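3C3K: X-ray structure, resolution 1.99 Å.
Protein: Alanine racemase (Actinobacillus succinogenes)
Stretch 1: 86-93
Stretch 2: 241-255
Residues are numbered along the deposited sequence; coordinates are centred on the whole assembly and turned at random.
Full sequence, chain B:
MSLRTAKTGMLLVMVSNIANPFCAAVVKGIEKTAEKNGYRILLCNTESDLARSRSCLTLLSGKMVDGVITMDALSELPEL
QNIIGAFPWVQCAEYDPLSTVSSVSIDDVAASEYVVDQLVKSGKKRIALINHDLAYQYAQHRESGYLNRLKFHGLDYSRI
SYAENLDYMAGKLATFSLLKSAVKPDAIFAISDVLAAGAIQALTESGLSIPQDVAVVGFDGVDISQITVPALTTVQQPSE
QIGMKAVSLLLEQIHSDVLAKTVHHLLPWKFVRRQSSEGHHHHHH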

# COMPACT_ATOMS: atom_id res chain seq x y z
N ALA B 86 -15.77 -15.77 -23.15
CA ALA B 86 -16.10 -14.49 -23.75
C ALA B 86 -16.42 -13.40 -22.72
O ALA B 86 -16.74 -12.26 -23.11
N PHE B 87 -16.38 -13.73 -21.42
CA PHE B 87 -16.65 -12.69 -20.41
C PHE B 87 -15.71 -11.50 -20.60
O PHE B 87 -14.56 -11.68 -21.01
N PRO B 88 -16.19 -10.26 -20.33
CA PRO B 88 -15.26 -9.12 -20.41
C PRO B 88 -13.98 -9.34 -19.57
O PRO B 88 -14.07 -9.76 -18.42
N TRP B 89 -12.80 -9.11 -20.18
CA TRP B 89 -11.51 -9.48 -19.58
C TRP B 89 -10.47 -8.49 -20.10
O TRP B 89 -10.41 -8.22 -21.31
N VAL B 90 -9.65 -7.96 -19.20
CA VAL B 90 -8.60 -7.01 -19.56
C VAL B 90 -7.41 -7.31 -18.70
O VAL B 90 -7.57 -7.57 -17.53
N GLN B 91 -6.22 -7.24 -19.28
CA GLN B 91 -5.00 -7.46 -18.55
C GLN B 91 -4.28 -6.14 -18.36
O GLN B 91 -4.16 -5.34 -19.30
N CYS B 92 -3.84 -5.87 -17.14
CA CYS B 92 -3.03 -4.67 -16.83
C CYS B 92 -1.59 -5.01 -16.59
O CYS B 92 -1.27 -5.99 -15.92
N ALA B 93 -0.70 -4.14 -17.09
CA ALA B 93 0.70 -4.15 -16.70
C ALA B 93 1.50 -5.31 -17.23
O ALA B 93 2.64 -5.40 -16.92
N GLN B 241 -4.07 6.30 -14.78
CA GLN B 241 -4.49 6.17 -16.21
C GLN B 241 -4.51 4.72 -16.71
O GLN B 241 -5.42 4.35 -17.42
N ILE B 242 -3.53 3.91 -16.34
CA ILE B 242 -3.62 2.46 -16.56
C ILE B 242 -4.91 1.82 -16.05
O ILE B 242 -5.56 1.12 -16.81
N GLY B 243 -5.28 2.05 -14.80
CA GLY B 243 -6.58 1.53 -14.28
C GLY B 243 -7.81 2.15 -14.96
O GLY B 243 -8.77 1.45 -15.27
N MET B 244 -7.80 3.45 -15.20
CA MET B 244 -9.00 4.06 -15.81
C MET B 244 -9.19 3.46 -17.22
O MET B 244 -10.32 3.13 -17.62
N LYS B 245 -8.07 3.24 -17.92
CA LYS B 245 -8.12 2.74 -19.30
C LYS B 245 -8.53 1.30 -19.29
O LYS B 245 -9.30 0.87 -20.15
N ALA B 246 -8.06 0.52 -18.29
CA ALA B 246 -8.44 -0.88 -18.20
C ALA B 246 -9.96 -0.97 -18.10
O ALA B 246 -10.59 -1.67 -18.86
N VAL B 247 -10.57 -0.17 -17.24
CA VAL B 247 -12.04 -0.12 -17.16
C VAL B 247 -12.71 0.26 -18.44
O VAL B 247 -13.71 -0.40 -18.81
N SER B 248 -12.18 1.30 -19.10
CA SER B 248 -12.65 1.69 -20.41
C SER B 248 -12.68 0.58 -21.43
O SER B 248 -13.64 0.48 -22.21
N LEU B 249 -11.63 -0.25 -21.41
CA LEU B 249 -11.55 -1.40 -22.29
C LEU B 249 -12.56 -2.47 -21.89
O LEU B 249 -13.14 -3.19 -22.78
N LEU B 250 -12.76 -2.62 -20.58
CA LEU B 250 -13.71 -3.60 -20.06
C LEU B 250 -15.11 -3.18 -20.43
O LEU B 250 -15.96 -4.01 -20.70
N LEU B 251 -15.38 -1.88 -20.39
CA LEU B 251 -16.70 -1.36 -20.80
C LEU B 251 -17.01 -1.53 -22.30
O LEU B 251 -18.16 -1.75 -22.68
N GLU B 252 -16.03 -1.43 -23.18
CA GLU B 252 -16.32 -1.71 -24.58
C GLU B 252 -16.79 -3.14 -24.75
O GLU B 252 -17.67 -3.38 -25.60
N GLN B 253 -16.18 -4.08 -24.03
CA GLN B 253 -16.59 -5.44 -24.05
C GLN B 253 -18.00 -5.56 -23.51
O GLN B 253 -18.83 -6.22 -24.14
N ILE B 254 -18.28 -4.97 -22.36
CA ILE B 254 -19.62 -5.11 -21.75
C ILE B 254 -20.68 -4.47 -22.65
O ILE B 254 -21.77 -5.03 -22.84
N HIS B 255 -20.35 -3.35 -23.26
CA HIS B 255 -21.32 -2.60 -24.07
C HIS B 255 -21.85 -3.42 -25.25
O HIS B 255 -21.09 -3.97 -26.04

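A single glutamine side chain, Gln253 near the C-terminal end of the helix, grips the backbone of the strand with both ends of its amide. Trp89 N donates to Gln253 OE1 at 3.0 Å, and Gln253 NE2 donates to Trp89 O, also at 3.0 Å; the N-H...O angles of 158° and 161° make both hydrogen bonds nearly straight. The side chain thus meets one residue's NH and CO together, much as a neighbouring strand might, and these two are the only hydrogen bonds between the stretches. Its rotamer is m, t, with chi3 at 70°, and CA-to-CB points toward the strand. A weak bond from Gln253 NE2 to Leu249 O, 3.4 Å, ties the amide back to its own helix. The pairing uses only backbone atoms of Trp89; the CA-to-CB bond of its side chain (chi1 t) points away from the helix.

The remaining side-chain packing is mainly apolar. Strand 89-92 and helix 241-254 run nearly antiparallel, at 163°, with their axes 7.8 Å apart at closest approach, so successive inward residues of the strand meet progressively earlier turns of the helix. Pro88, Val90 and Cys92 point toward it, while the alternating Trp89 and Gln91 point away; Gln91 NE2 instead bonds Cys92 O at 3.1 Å.

Pro88, just before the strand, has a C-gamma exo ring whose CG lies 3.5 Å from Ile254 CG1, while Pro88 CB lies 3.7 Å from Leu250 CD1. Leu250 (t, p) leaves its CA sideways, but its end comes nearer, bringing CD1 to 3.5 Å from Trp89 N. Ile254 (m, t) also sets out sideways.

Val90, with chi1 t, has the largest area covered by the opposite stretch. Its CG2 is 3.8 Å from both Leu249 CB and Leu250 CD1 and 3.6 Å from Gln253 NE2, so a methyl packs beside the polar clasp. That same Val90 CG2 also reaches the helix backbone, 3.7 Å from Ala246 O, and Val90 CG1 lies 3.9 Å from Ala246 CB. Leu249 (m, t) points toward the strand.

At the far end, Cys92 (chi1 m) sets its SG 3.4 Å from Ala246 CB, a close approach to the small methyl, and 4.3 Å from Ile242 CG2. Ile242, rotamer m, t, points toward the strand. On the helix, Val247, Ser248 and Leu251 point away from the strand. In all, the contact buries 460 Å², both sides summed.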

# COMPACT_ATOMS: atom_id res chain seq x y z
CB ALA B 86 -17.30 -14.68 -24.63
CB PHE B 87 -16.60 -13.24 -18.98
CG PHE B 87 -17.79 -14.11 -18.59
CD1 PHE B 87 -19.01 -13.53 -18.22
CD2 PHE B 87 -17.68 -15.52 -18.55
CE1 PHE B 87 -20.12 -14.32 -17.82
CE2 PHE B 87 -18.75 -16.32 -18.13
CZ PHE B 87 -19.98 -15.73 -17.77
CB PRO B 88 -16.05 -7.98 -19.82
CG PRO B 88 -17.50 -8.34 -20.15
CD PRO B 88 -17.54 -9.84 -19.89
CB TRP B 89 -11.17 -10.91 -20.02
CG TRP B 89 -10.04 -11.63 -19.38
CD1 TRP B 89 -9.33 -11.27 -18.30
CD2 TRP B 89 -9.57 -12.94 -19.76
NE1 TRP B 89 -8.41 -12.24 -17.97
CE2 TRP B 89 -8.53 -13.28 -18.87
CE3 TRP B 89 -9.91 -13.84 -20.78
CZ2 TRP B 89 -7.83 -14.51 -18.95
CZ3 TRP B 89 -9.19 -15.09 -20.88
CH2 TRP B 89 -8.19 -15.42 -19.95
CB VAL B 90 -8.98 -5.55 -19.30
CG1 VAL B 90 -7.82 -4.64 -19.56
CG2 VAL B 90 -10.15 -5.09 -20.19
CB GLN B 91 -4.11 -8.49 -19.24
CG GLN B 91 -2.59 -8.36 -18.81
CD GLN B 91 -2.29 -9.38 -17.71
OE1 GLN B 91 -2.72 -10.53 -17.82
NE2 GLN B 91 -1.59 -8.97 -16.66
CB CYS B 92 -3.49 -4.03 -15.52
SG CYS B 92 -5.04 -3.19 -15.54
CB ALA B 93 0.88 -4.05 -15.18
CB GLN B 241 -3.63 7.05 -17.15
CG GLN B 241 -3.75 8.60 -16.86
CD GLN B 241 -3.21 9.53 -17.98
OE1 GLN B 241 -3.80 10.59 -18.27
NE2 GLN B 241 -2.09 9.15 -18.60
CB ILE B 242 -2.35 1.74 -16.04
CG1 ILE B 242 -1.13 2.20 -16.83
CG2 ILE B 242 -2.48 0.16 -16.09
CD1 ILE B 242 0.12 1.72 -16.21
CB MET B 244 -8.83 5.57 -15.89
CG MET B 244 -8.73 6.29 -14.55
SD MET B 244 -8.41 8.11 -14.66
CE MET B 244 -6.99 8.06 -15.54
CB LYS B 245 -6.76 3.01 -20.04
CG LYS B 245 -6.71 2.56 -21.57
CD LYS B 245 -7.87 3.20 -22.36
CE LYS B 245 -7.45 3.79 -23.67
NZ LYS B 245 -8.54 4.68 -24.24
CB ALA B 246 -7.68 -1.63 -17.05
CB VAL B 247 -12.52 0.79 -16.01
CG1 VAL B 247 -14.07 0.93 -16.02
CG2 VAL B 247 -12.01 0.22 -14.72
CB SER B 248 -11.84 2.86 -20.97
OG SER B 248 -12.42 4.02 -20.41
CB LEU B 249 -10.12 -1.95 -22.37
CG LEU B 249 -8.98 -1.05 -22.91
CD1 LEU B 249 -7.60 -1.79 -22.88
CD2 LEU B 249 -9.32 -0.64 -24.31
CB LEU B 250 -13.63 -3.74 -18.52
CG LEU B 250 -14.22 -5.04 -17.98
CD1 LEU B 250 -13.23 -6.15 -18.29
CD2 LEU B 250 -14.45 -4.97 -16.47
CB LEU B 251 -16.91 0.09 -20.33
CG LEU B 251 -16.96 0.37 -18.82
CD1 LEU B 251 -16.82 1.91 -18.52
CD2 LEU B 251 -18.18 -0.26 -18.07
CB GLU B 252 -15.09 -1.62 -25.44
CG GLU B 252 -14.19 -0.57 -25.03
CD GLU B 252 -14.06 0.48 -26.06
OE1 GLU B 252 -12.87 0.76 -26.37
OE2 GLU B 252 -15.11 0.98 -26.54
CB GLN B 253 -15.62 -6.34 -23.31
CG GLN B 253 -14.32 -6.44 -24.04
CD GLN B 253 -13.24 -7.18 -23.27
OE1 GLN B 253 -13.30 -8.39 -23.09
NE2 GLN B 253 -12.21 -6.45 -22.84
CB ILE B 254 -19.68 -4.45 -20.34
CG1 ILE B 254 -19.00 -5.32 -19.28
CG2 ILE B 254 -21.15 -4.10 -19.92
CD1 ILE B 254 -18.42 -4.53 -18.13
CB HIS B 255 -20.72 -1.29 -24.57
CG HIS B 255 -20.62 -0.25 -23.50
ND1 HIS B 255 -20.18 1.03 -23.75
CD2 HIS B 255 -20.91 -0.30 -22.18
CE1 HIS B 255 -20.19 1.72 -22.62
NE2 HIS B 255 -20.63 0.93 -21.65